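Local coordinates for DNA mismatch repair protein MUTS (Thermus aquaticus, PDB 1EWQ) that takes part in DNA mismatch repair, binding mismatched DNA and hydrolysing ATP weakly, and possibly carries out the mismatch recognition step, at residues E577-T582 with Y690-T695; S637-E642 with R666-L671; D672-A677 with Y697-A702. All blocks are in the same frame, centred on the assembly; numbering follows the deposited sequence.

Interaction 1: residues E577-T582 with Y690-T695; sequences ELVLIT and YTLFAT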
# COMPACT_ATOMS: atom_id res chain seq x y z
N GLU C 577 27.90 35.36 -5.66
CA GLU C 577 27.03 36.43 -5.18
C GLU C 577 25.86 35.96 -4.30
O GLU C 577 25.46 34.79 -4.35
CB GLU C 577 26.46 37.19 -6.39
CG GLU C 577 27.51 37.99 -7.16
CD GLU C 577 27.01 38.47 -8.52
OE1 GLU C 577 26.74 37.62 -9.40
OE2 GLU C 577 26.90 39.70 -8.71
N LEU C 578 25.35 36.88 -3.49
CA LEU C 578 24.20 36.62 -2.63
C LEU C 578 23.03 37.19 -3.44
O LEU C 578 22.86 38.40 -3.52
CB LEU C 578 24.33 37.40 -1.32
CG LEU C 578 23.38 37.12 -0.16
CD1 LEU C 578 23.06 38.44 0.51
CD2 LEU C 578 22.11 36.44 -0.60
N VAL C 579 22.25 36.31 -4.05
CA VAL C 579 21.13 36.73 -4.89
C VAL C 579 19.80 36.62 -4.18
O VAL C 579 19.30 35.52 -3.95
CB VAL C 579 21.07 35.88 -6.19
CG1 VAL C 579 19.86 36.26 -7.01
CG2 VAL C 579 22.34 36.07 -6.99
N LEU C 580 19.20 37.75 -3.84
CA LEU C 580 17.91 37.74 -3.16
C LEU C 580 16.83 37.83 -4.22
O LEU C 580 16.96 38.61 -5.17
CB LEU C 580 17.79 38.93 -2.21
CG LEU C 580 18.80 39.02 -1.07
CD1 LEU C 580 18.69 40.39 -0.44
CD2 LEU C 580 18.53 37.92 -0.03
N ILE C 581 15.78 37.04 -4.04
CA ILE C 581 14.66 37.04 -4.97
C ILE C 581 13.37 37.32 -4.21
O ILE C 581 12.84 36.46 -3.53
CB ILE C 581 14.52 35.68 -5.69
CG1 ILE C 581 15.83 35.35 -6.40
CG2 ILE C 581 13.37 35.72 -6.67
CD1 ILE C 581 15.86 34.00 -7.08
N THR C 582 12.89 38.55 -4.34
CA THR C 582 11.67 38.97 -3.67
C THR C 582 10.47 38.78 -4.60
O THR C 582 10.63 38.43 -5.76
CB THR C 582 11.78 40.46 -3.22
OG1 THR C 582 12.40 41.23 -4.26
CG2 THR C 582 12.60 40.57 -1.95
N TYR C 690 27.64 30.67 -4.00
CA TYR C 690 26.66 31.19 -4.93
C TYR C 690 25.33 30.90 -4.24
O TYR C 690 24.89 29.75 -4.18
CB TYR C 690 26.71 30.45 -6.28
CG TYR C 690 28.02 30.52 -7.02
CD1 TYR C 690 29.18 29.98 -6.49
CD2 TYR C 690 28.09 31.08 -8.31
CE1 TYR C 690 30.38 29.97 -7.21
CE2 TYR C 690 29.27 31.08 -9.04
CZ TYR C 690 30.41 30.53 -8.49
OH TYR C 690 31.59 30.50 -9.22
N THR C 691 24.70 31.95 -3.72
CA THR C 691 23.46 31.79 -3.00
C THR C 691 22.23 32.43 -3.64
O THR C 691 22.25 33.60 -4.03
CB THR C 691 23.62 32.38 -1.56
OG1 THR C 691 24.71 31.75 -0.88
CG2 THR C 691 22.36 32.17 -0.77
N LEU C 692 21.16 31.64 -3.77
CA LEU C 692 19.89 32.13 -4.28
C LEU C 692 19.00 32.09 -3.04
O LEU C 692 18.79 31.02 -2.45
CB LEU C 692 19.31 31.23 -5.37
CG LEU C 692 19.94 31.21 -6.76
CD1 LEU C 692 19.18 30.24 -7.65
CD2 LEU C 692 19.92 32.61 -7.37
N PHE C 693 18.50 33.24 -2.63
CA PHE C 693 17.69 33.33 -1.43
C PHE C 693 16.33 33.95 -1.73
O PHE C 693 16.23 35.17 -1.86
CB PHE C 693 18.44 34.18 -0.39
CG PHE C 693 17.81 34.22 0.98
CD1 PHE C 693 18.55 34.70 2.07
CD2 PHE C 693 16.50 33.79 1.19
CE1 PHE C 693 17.99 34.75 3.34
CE2 PHE C 693 15.93 33.84 2.47
CZ PHE C 693 16.68 34.32 3.55
N ALA C 694 15.31 33.10 -1.86
CA ALA C 694 13.95 33.54 -2.11
C ALA C 694 13.37 33.98 -0.77
O ALA C 694 13.40 33.21 0.20
CB ALA C 694 13.11 32.40 -2.68
N THR C 695 12.84 35.19 -0.71
CA THR C 695 12.30 35.71 0.55
C THR C 695 11.26 36.79 0.30
O THR C 695 11.11 37.27 -0.82
CB THR C 695 13.43 36.30 1.43
OG1 THR C 695 12.89 36.76 2.68
CG2 THR C 695 14.10 37.46 0.72
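Val579 holds CG1 anti to its backbone N (chi1 176°), and this methyl meets CD2 of Leu692 at 3.7 Å, the two side chains lying alongside each other and pointing the same way. The other face of the sheet has a similar pair: Phe693 sets CG anti to its backbone N (chi1 -172°), and the end of its side chain leads away from 577-582, while CD2 of Leu580 comes in obliquely and lies 3.8 Å from Phe693 CB. The strands run parallel and in register. Val579 and Ile581 each donate and accept toward strand 690-694. Val579 N donates to Thr691 O at 2.7 Å, and Phe693 N returns a bond to Val579 O at 2.8 Å. Two residues on, Ile581 N reaches Phe693 O at 2.9 Å and Thr695 N reaches Ile581 O at 3.1 Å. The CA of Leu580 adds a C-H...O contact with Phe693 O at 3.3 Å; the backbone of Leu580 bonds to Lys709 and Leu711 of strand 708-716, so strand 578-582 has a partner on either side. Helix 589-603 covers Ile581 and Leu692, whereas Leu700 covers Leu580 and Phe693. Ile581 O carries a second bond, from NZ of Lys589, a predicted ATP-binding residue, and this ties the strand end to the nucleotide loop. A mostly parallel central sheet whose 578-582 strand leads into the P-loop (Walker A), beside the parallel strand 690-694 reached through helix 670-687, is the core of the P-loop NTPase fold.

Interaction 2: residues S637-E642 with R666-L671; sequences STFMVE and RGTSSL. With SO4 (sulfate ion), chain I.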
# COMPACT_ATOMS: atom_id res chain seq x y z
N SER C 637 9.65 22.45 16.50
CA SER C 637 9.08 23.61 15.82
C SER C 637 9.52 23.73 14.35
O SER C 637 10.62 23.31 13.98
CB SER C 637 9.47 24.88 16.55
OG SER C 637 9.05 26.02 15.84
N THR C 638 8.65 24.30 13.53
CA THR C 638 8.95 24.48 12.11
C THR C 638 10.15 25.40 11.96
O THR C 638 11.01 25.18 11.11
CB THR C 638 7.74 25.09 11.35
OG1 THR C 638 6.79 24.05 11.07
CG2 THR C 638 8.17 25.73 10.04
N PHE C 639 10.18 26.44 12.80
CA PHE C 639 11.27 27.40 12.79
C PHE C 639 12.57 26.74 13.21
O PHE C 639 13.61 26.95 12.59
CB PHE C 639 10.97 28.55 13.75
CG PHE C 639 12.12 29.50 13.94
CD1 PHE C 639 12.43 30.44 12.97
CD2 PHE C 639 12.88 29.46 15.10
CE1 PHE C 639 13.49 31.33 13.14
CE2 PHE C 639 13.95 30.35 15.29
CZ PHE C 639 14.25 31.28 14.31
N MSE C 640 12.51 25.93 14.26
CA MSE C 640 13.70 25.25 14.76
C MSE C 640 14.27 24.23 13.77
O MSE C 640 15.48 24.08 13.66
CB MSE C 640 13.41 24.55 16.09
CG MSE C 640 14.62 23.83 16.66
SE MSE C 640 14.33 23.07 18.43
CE MSE C 640 15.00 24.55 19.46
N VAL C 641 13.39 23.53 13.07
CA VAL C 641 13.84 22.53 12.11
C VAL C 641 14.59 23.20 10.97
O VAL C 641 15.63 22.71 10.54
CB VAL C 641 12.66 21.72 11.54
CG1 VAL C 641 13.16 20.76 10.47
CG2 VAL C 641 11.99 20.95 12.65
N GLU C 642 14.06 24.31 10.48
CA GLU C 642 14.70 25.01 9.39
C GLU C 642 16.03 25.61 9.86
O GLU C 642 16.99 25.68 9.09
CB GLU C 642 13.75 26.08 8.81
CG GLU C 642 12.35 25.50 8.52
CD GLU C 642 11.48 26.36 7.61
OE1 GLU C 642 11.57 27.60 7.67
OE2 GLU C 642 10.68 25.78 6.85
N ARG C 666 11.35 32.57 8.52
CA ARG C 666 9.93 32.36 8.84
C ARG C 666 9.82 31.55 10.14
O ARG C 666 10.78 30.91 10.57
CB ARG C 666 9.28 31.52 7.73
CG ARG C 666 10.08 30.23 7.53
CD ARG C 666 9.34 29.05 6.92
NE ARG C 666 8.96 29.26 5.53
CZ ARG C 666 8.85 28.29 4.63
NH1 ARG C 666 9.12 27.03 4.97
NH2 ARG C 666 8.46 28.56 3.40
N GLY C 667 8.64 31.57 10.74
CA GLY C 667 8.43 30.80 11.95
C GLY C 667 8.64 31.46 13.29
O GLY C 667 8.49 30.80 14.31
N THR C 668 9.01 32.74 13.31
CA THR C 668 9.22 33.43 14.57
C THR C 668 8.62 34.84 14.56
O THR C 668 7.74 35.14 13.75
CB THR C 668 10.72 33.51 14.92
OG1 THR C 668 10.89 34.06 16.24
CG2 THR C 668 11.47 34.35 13.91
N SER C 669 9.09 35.70 15.46
CA SER C 669 8.60 37.07 15.54
C SER C 669 9.21 37.98 14.46
O SER C 669 10.26 37.68 13.87
CB SER C 669 8.89 37.65 16.93
OG SER C 669 10.28 37.69 17.17
N SER C 670 8.53 39.10 14.20
CA SER C 670 8.97 40.07 13.19
C SER C 670 10.47 40.36 13.21
O SER C 670 11.20 40.01 12.28
CB SER C 670 8.21 41.40 13.36
OG SER C 670 6.83 41.28 13.04
N LEU C 671 10.93 40.99 14.28
CA LEU C 671 12.33 41.35 14.40
C LEU C 671 13.30 40.16 14.42
O LEU C 671 14.32 40.17 13.73
CB LEU C 671 12.50 42.22 15.65
CG LEU C 671 11.38 43.29 15.71
CD1 LEU C 671 11.32 43.91 17.09
CD2 LEU C 671 11.62 44.35 14.64
S SO4 I . 9.30 34.10 19.54
O1 SO4 I . 9.37 32.82 18.80
O2 SO4 I . 9.60 33.85 20.96
O3 SO4 I . 10.30 35.04 18.97
O4 SO4 I . 7.96 34.69 19.42
O HOH W 1 7.88 27.70 13.84
O HOH W 2 9.75 29.12 16.85
O HOH W 3 13.07 29.93 9.07
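Phe639 meets Arg666 at its ring edge, where CD1 lies 3.0 Å from the in-plane carbonyl O of Arg666. Over one face of the ring comes Thr668, its CB 4.0 Å from the centroid and displaced toward the rim, a CH-pi contact between obliquely crossing side chains. Gly667 has backbone angles that call for glycine (phi 93°) and no room for a CB beside that of Phe639; its bare backbone lets the O approach Phe639 CB at 3.4 Å. The polar link is a salt bridge: NH1 of Arg666 donates to the syn lone pair of Glu642 OE2 at 2.7 Å, in a bent bond (140° at the hydrogen) with the oxygen tilted slightly from the guanidinium plane. The Arg666 side chain crosses that of Glu642 at about a right angle, and its NH2 is held from elsewhere by Glu663. Further out, waters join the segments. One accepts from Phe639 N at 2.8 Å, donates to Gly667 O and also bonds to OG of Ser637, the N-cap residue of helix 638-652; another donates to both Glu642 OE1 and Arg666 O. The outermost layer is the second subunit, whose Met586 packs on Ser637 and whose Gly738 packs on Phe639 and Thr668. A sulfate, probably from the crystallisation liquor, is weakly bonded by Thr668 OG1 and also held by Tyr737 N and His696 ND1 of the second subunit. A helix start with serine at the N-cap position, paired with the loop before helix 670-687, is consistent with the signature-like segment and D-loop of ABC-type ATPases at the dimer interface.

Interaction 3: residues D672-A677 with Y697-A702; sequences DGVAIA and YFELTA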
# COMPACT_ATOMS: atom_id res chain seq x y z
N ASP C 672 12.98 39.13 15.20
CA ASP C 672 13.83 37.95 15.26
C ASP C 672 13.97 37.33 13.88
O ASP C 672 15.04 36.87 13.49
CB ASP C 672 13.24 36.93 16.24
CG ASP C 672 13.48 37.30 17.69
OD1 ASP C 672 14.43 36.76 18.29
OD2 ASP C 672 12.72 38.13 18.23
N GLY C 673 12.88 37.32 13.12
CA GLY C 673 12.91 36.74 11.79
C GLY C 673 13.86 37.46 10.86
O GLY C 673 14.72 36.84 10.23
N VAL C 674 13.72 38.78 10.78
CA VAL C 674 14.58 39.59 9.92
C VAL C 674 16.04 39.55 10.36
O VAL C 674 16.94 39.48 9.53
CB VAL C 674 14.06 41.06 9.88
CG1 VAL C 674 15.05 41.96 9.16
CG2 VAL C 674 12.71 41.10 9.19
N ALA C 675 16.26 39.57 11.67
CA ALA C 675 17.61 39.53 12.23
C ALA C 675 18.32 38.24 11.86
O ALA C 675 19.47 38.27 11.43
CB ALA C 675 17.56 39.66 13.75
N ILE C 676 17.64 37.11 12.03
CA ILE C 676 18.22 35.81 11.71
C ILE C 676 18.46 35.71 10.21
O ILE C 676 19.53 35.26 9.77
CB ILE C 676 17.29 34.64 12.11
CG1 ILE C 676 16.90 34.75 13.59
CG2 ILE C 676 18.00 33.31 11.87
CD1 ILE C 676 18.07 34.69 14.56
N ALA C 677 17.47 36.12 9.43
CA ALA C 677 17.62 36.05 7.98
C ALA C 677 18.82 36.87 7.52
O ALA C 677 19.54 36.47 6.61
CB ALA C 677 16.35 36.55 7.30
N TYR C 697 11.15 39.28 2.73
CA TYR C 697 11.74 40.40 3.47
C TYR C 697 12.33 41.48 2.57
O TYR C 697 13.42 41.31 2.00
CB TYR C 697 12.83 39.87 4.41
CG TYR C 697 12.30 39.03 5.55
CD1 TYR C 697 13.09 38.04 6.12
CD2 TYR C 697 11.04 39.26 6.10
CE1 TYR C 697 12.65 37.31 7.21
CE2 TYR C 697 10.58 38.54 7.19
CZ TYR C 697 11.39 37.57 7.75
OH TYR C 697 10.98 36.85 8.84
N PHE C 698 11.62 42.59 2.44
CA PHE C 698 12.13 43.70 1.63
C PHE C 698 13.35 44.23 2.38
O PHE C 698 14.28 44.77 1.79
CB PHE C 698 11.11 44.83 1.50
CG PHE C 698 10.00 44.56 0.52
CD1 PHE C 698 8.88 43.82 0.89
CD2 PHE C 698 10.07 45.06 -0.78
CE1 PHE C 698 7.84 43.58 -0.01
CE2 PHE C 698 9.04 44.83 -1.69
CZ PHE C 698 7.92 44.09 -1.30
N GLU C 699 13.34 44.06 3.70
CA GLU C 699 14.44 44.53 4.52
C GLU C 699 15.78 43.95 4.06
O GLU C 699 16.80 44.63 4.11
CB GLU C 699 14.17 44.23 6.01
CG GLU C 699 13.30 43.02 6.28
CD GLU C 699 11.81 43.30 6.11
OE1 GLU C 699 11.15 43.78 7.06
OE2 GLU C 699 11.31 43.04 5.00
N LEU C 700 15.79 42.70 3.60
CA LEU C 700 17.03 42.07 3.13
C LEU C 700 17.54 42.67 1.82
O LEU C 700 18.74 42.64 1.55
CB LEU C 700 16.84 40.56 2.95
CG LEU C 700 16.57 39.73 4.20
CD1 LEU C 700 16.50 38.24 3.83
CD2 LEU C 700 17.68 39.95 5.20
N THR C 701 16.63 43.23 1.02
CA THR C 701 17.02 43.81 -0.27
C THR C 701 17.93 45.04 -0.19
O THR C 701 18.59 45.39 -1.18
CB THR C 701 15.79 44.22 -1.09
OG1 THR C 701 15.18 45.38 -0.51
CG2 THR C 701 14.77 43.08 -1.14
N ALA C 702 18.00 45.69 0.96
CA ALA C 702 18.83 46.88 1.09
C ALA C 702 20.09 46.77 1.95
O ALA C 702 20.64 47.78 2.36
CB ALA C 702 17.98 48.04 1.58
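Tyr697 reaches across to Val674, Gly673 and Ala677 from the turn that follows strand 690-694; in this P-loop ATPase domain of ABC type, helix 670-687 packs here against the short, weakly bonded helix about 698-701. From its CB, which points toward the long helix, CG goes anti to the carbonyl carbon (chi1 -68°), and the ring lies against the helix. On one edge CD1 lies 3.8 Å from CB of Ala677, which sits near the ring plane, and CE1 has that same methyl and Gly673 O as neighbours. CD2 and CE2 are the ring atoms nearest CG2 of Val674; this methyl stands 3.9 Å from the centroid, only 11° off the normal, a CH-pi contact over the centre of one face. CZ meets the backbone carbonyl carbon of Gly673, and the terminal OH settles 3.5 Å from Gly673 CA, where the side-chain-less residue lets it approach the helix; the hydroxyl also has a weak hydrogen bond with Gly665 O. Val674 is held from a second direction by Glu699, whose side chain crosses it at about a right angle. CG of Glu699 lies 3.5 Å from both CG1 and CG2 of Val674. The chain bends at chi2 (-80°), which places CD, and OE1 stays near Val674 CG2 while bonding to Ser670 OG of the second subunit. That subunit also binds OD1 of Asp672 through Val739 N. Ala677 closes the contact: besides the tyrosine edge, its CB meets CD1 of Leu700 at 3.9 Å.

In the fold
All three contacts belong to the ATPase domain, their nearest atoms about 56 Å (interaction 1), 48 Å (interaction 2) and 62 Å (interaction 3) from the bound DNA. Interaction 1 joins two central strands of the sheet. Interaction 2 lies between them in sequence, the two centres 19 Å apart; the centre of interaction 3 is 12 Å from that of interaction 1 and 13 Å from that of interaction 2. Helix 670-687 serves interactions 2 and 3, then leads into strand 690-694 of interaction 1, which runs on to the short helix of interaction 3. Interaction 3 touches both others, linking the buried sheet core to interaction 2 at the second subunit; interactions 1 and 2 do not touch.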